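Local coordinates for gamma-glutamyltransferase 1 Threonine peptidase. MEROPS family T03 (Pseudomonas nitroreducens, PDB 7D9E) that transfers the gamma-glutamyl group of glutathione and related compounds to amino acids and peptides or to water, as a two-subunit enzyme with an N-terminal nucleophile, at the interface of chains B and A. Sequence-based numbering; all coordinates share one arbitrary frame. Chains: chain A, Gamma-glutamyltransferase 1 Threonine peptidase. MEROPS family T03; chain B, Gamma-glutamyltransferase 1 Threonine peptidase. MEROPS family T03.

The interface of chains B and A. Residues chain B 307, 310-311; chain A 56, 95, 98-99, 125-128.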
loop_
_atom_site.group_PDB
_atom_site.type_symbol
_atom_site.label_atom_id
_atom_site.label_comp_id
_atom_site.label_asym_id
_atom_site.label_seq_id
_atom_site.Cartn_x
_atom_site.Cartn_y
_atom_site.Cartn_z
ATOM N N GLU B 307 15.631 11.569 1.909
ATOM C CA GLU B 307 14.564 10.998 2.723
ATOM C C GLU B 307 14.426 11.710 4.062
ATOM O O GLU B 307 13.309 11.828 4.579
ATOM C CB GLU B 307 14.774 9.490 2.895
ATOM C CG GLU B 307 14.591 8.775 1.545
ATOM C CD GLU B 307 15.283 7.442 1.439
ATOM O OE1 GLU B 307 16.098 7.097 2.318
ATOM O OE2 GLU B 307 15.013 6.743 0.436
ATOM N N VAL B 310 12.052 14.605 3.363
ATOM C CA VAL B 310 10.725 14.091 3.041
ATOM C C VAL B 310 9.995 13.665 4.304
ATOM O O VAL B 310 8.814 13.987 4.508
ATOM C CB VAL B 310 10.853 12.931 2.037
ATOM C CG1 VAL B 310 9.518 12.215 1.857
ATOM C CG2 VAL B 310 11.369 13.445 0.728
ATOM N N PHE B 311 10.678 12.923 5.184
ATOM C CA PHE B 311 9.988 12.446 6.372
ATOM C C PHE B 311 9.784 13.554 7.392
ATOM O O PHE B 311 8.831 13.491 8.177
ATOM C CB PHE B 311 10.703 11.243 6.966
ATOM C CG PHE B 311 10.309 9.954 6.299
ATOM C CD1 PHE B 311 9.187 9.264 6.729
ATOM C CD2 PHE B 311 11.022 9.468 5.208
ATOM C CE1 PHE B 311 8.797 8.092 6.100
ATOM C CE2 PHE B 311 10.626 8.282 4.567
ATOM C CZ PHE B 311 9.528 7.601 5.025
ATOM N N VAL A 56 6.965 5.694 12.247
ATOM C CA VAL A 56 6.663 7.038 11.773
ATOM C C VAL A 56 5.863 7.780 12.833
ATOM O O VAL A 56 5.120 7.181 13.623
ATOM C CB VAL A 56 5.942 7.026 10.406
ATOM C CG1 VAL A 56 6.834 6.387 9.348
ATOM C CG2 VAL A 56 4.609 6.308 10.488
ATOM N N SER A 95 5.949 2.195 5.691
ATOM C CA SER A 95 6.610 3.455 5.401
ATOM C C SER A 95 7.734 3.317 4.376
ATOM O O SER A 95 8.299 4.342 3.966
ATOM C CB SER A 95 7.180 4.069 6.679
ATOM O OG SER A 95 8.131 3.197 7.276
ATOM N N PHE A 98 6.933 4.202 -0.613
ATOM C CA PHE A 98 7.277 5.212 -1.607
ATOM C C PHE A 98 8.782 5.309 -1.798
ATOM O O PHE A 98 9.230 5.663 -2.894
ATOM C CB PHE A 98 6.591 6.539 -1.320
ATOM C CG PHE A 98 6.770 7.065 0.066
ATOM C CD1 PHE A 98 7.940 7.703 0.424
ATOM C CD2 PHE A 98 5.735 6.960 0.989
ATOM C CE1 PHE A 98 8.103 8.207 1.706
ATOM C CE2 PHE A 98 5.875 7.487 2.273
ATOM C CZ PHE A 98 7.068 8.111 2.621
ATOM N N THR A 99 9.590 4.983 -0.779
ATOM C CA THR A 99 11.026 4.931 -1.045
ATOM C C THR A 99 11.378 3.749 -1.939
ATOM O O THR A 99 12.315 3.851 -2.753
ATOM C CB THR A 99 11.868 4.921 0.235
ATOM O OG1 THR A 99 11.597 3.752 0.990
ATOM C CG2 THR A 99 11.636 6.202 1.063
ATOM N N HIS A 125 16.305 1.686 3.082
ATOM C CA HIS A 125 15.350 2.696 3.512
ATOM C C HIS A 125 15.880 3.495 4.693
ATOM O O HIS A 125 16.440 2.931 5.638
ATOM C CB HIS A 125 14.054 1.990 3.921
ATOM C CG HIS A 125 13.001 2.896 4.460
ATOM N ND1 HIS A 125 12.281 3.760 3.658
ATOM C CD2 HIS A 125 12.556 3.087 5.724
ATOM C CE1 HIS A 125 11.417 4.428 4.410
ATOM N NE2 HIS A 125 11.570 4.043 5.666
ATOM N N HIS A 126 15.669 4.809 4.642
ATOM C CA HIS A 126 15.921 5.706 5.751
ATOM C C HIS A 126 14.713 6.622 5.900
ATOM O O HIS A 126 14.061 6.960 4.914
ATOM C CB HIS A 126 17.184 6.543 5.493
ATOM C CG HIS A 126 17.464 7.544 6.563
ATOM N ND1 HIS A 126 17.772 7.175 7.857
ATOM C CD2 HIS A 126 17.476 8.895 6.540
ATOM C CE1 HIS A 126 17.948 8.265 8.587
ATOM N NE2 HIS A 126 17.778 9.321 7.809
ATOM N N GLN A 127 14.402 7.019 7.152
ATOM C CA GLN A 127 13.190 7.807 7.382
ATOM C C GLN A 127 13.344 8.810 8.519
ATOM O O GLN A 127 12.364 9.117 9.213
ATOM C CB GLN A 127 11.993 6.880 7.597
ATOM C CG GLN A 127 12.187 5.881 8.733
ATOM C CD GLN A 127 10.937 5.068 9.002
ATOM O OE1 GLN A 127 10.256 4.623 8.071
ATOM N NE2 GLN A 127 10.628 4.869 10.274
ATOM N N LEU A 128 14.545 9.379 8.671
ATOM C CA LEU A 128 14.845 10.457 9.616
ATOM C C LEU A 128 14.871 9.958 11.055
ATOM O O LEU A 128 15.854 10.174 11.778
ATOM C CB LEU A 128 13.899 11.656 9.463
ATOM C CG LEU A 128 14.228 12.861 10.337
ATOM C CD1 LEU A 128 15.618 13.395 10.001
ATOM C CD2 LEU A 128 13.190 13.960 10.156
#
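B:Phe311 and B:Glu307, one turn apart on helix 297-317 of the large subunit, pack against A:Gln127, A:Phe98 and their neighbours in the small subunit. The two chains form the heterodimer of a gamma-glutamyltransferase, an N-terminal nucleophile hydrolase, and the centre of this patch lies about 15 Å from the catalytic A:Thr1.

Apolar packing centres on the B:Phe311 ring. The CB methylene of A:Gln127 sits over the middle of one face, 3.4 Å from the centroid, in a CH-pi contact. A:Phe98, its CG held between its own backbone N and carbonyl carbon (chi1 52°), brings its ring tip to tip with B:Phe311, the two CZ atoms 3.5 Å apart. CE1 of A:His125 approaches the same B:Phe311 CZ at 3.7 Å, and the carbonyl O of A:Ser95 lies in the ring plane at the edge. An alanine in place of B:Phe311 would probably open a gap between A:Phe98 and A:Gln127, leaving the CB of A:Gln127 without its aromatic face.

Hydrogen bonds within the small subunit hold the surface that receives this ring. A:Gln127 OE1, the side-chain amide oxygen, accepts from the A:Ser95 hydroxyl OG at 2.7 Å, in the carbonyl plane. It also accepts from A:His125 NE2 at 2.8 Å; this donor is tilted from the carbonyl plane, but OE1 lies in the plane of the imidazole. The other imidazole nitrogen, A:His125 ND1, is hydrogen-bonded to A:Thr99 OG1, so both ring nitrogens are engaged and rotation of the imidazole is restrained.

The polar contact made here by B:Glu307 is weak: its carboxylate oxygen OE1 takes a long hydrogen bond from the backbone N of A:His126 (3.3 Å), bent to 133° at the hydrogen, while OE2 rests against the A:Thr99 methyl CG2.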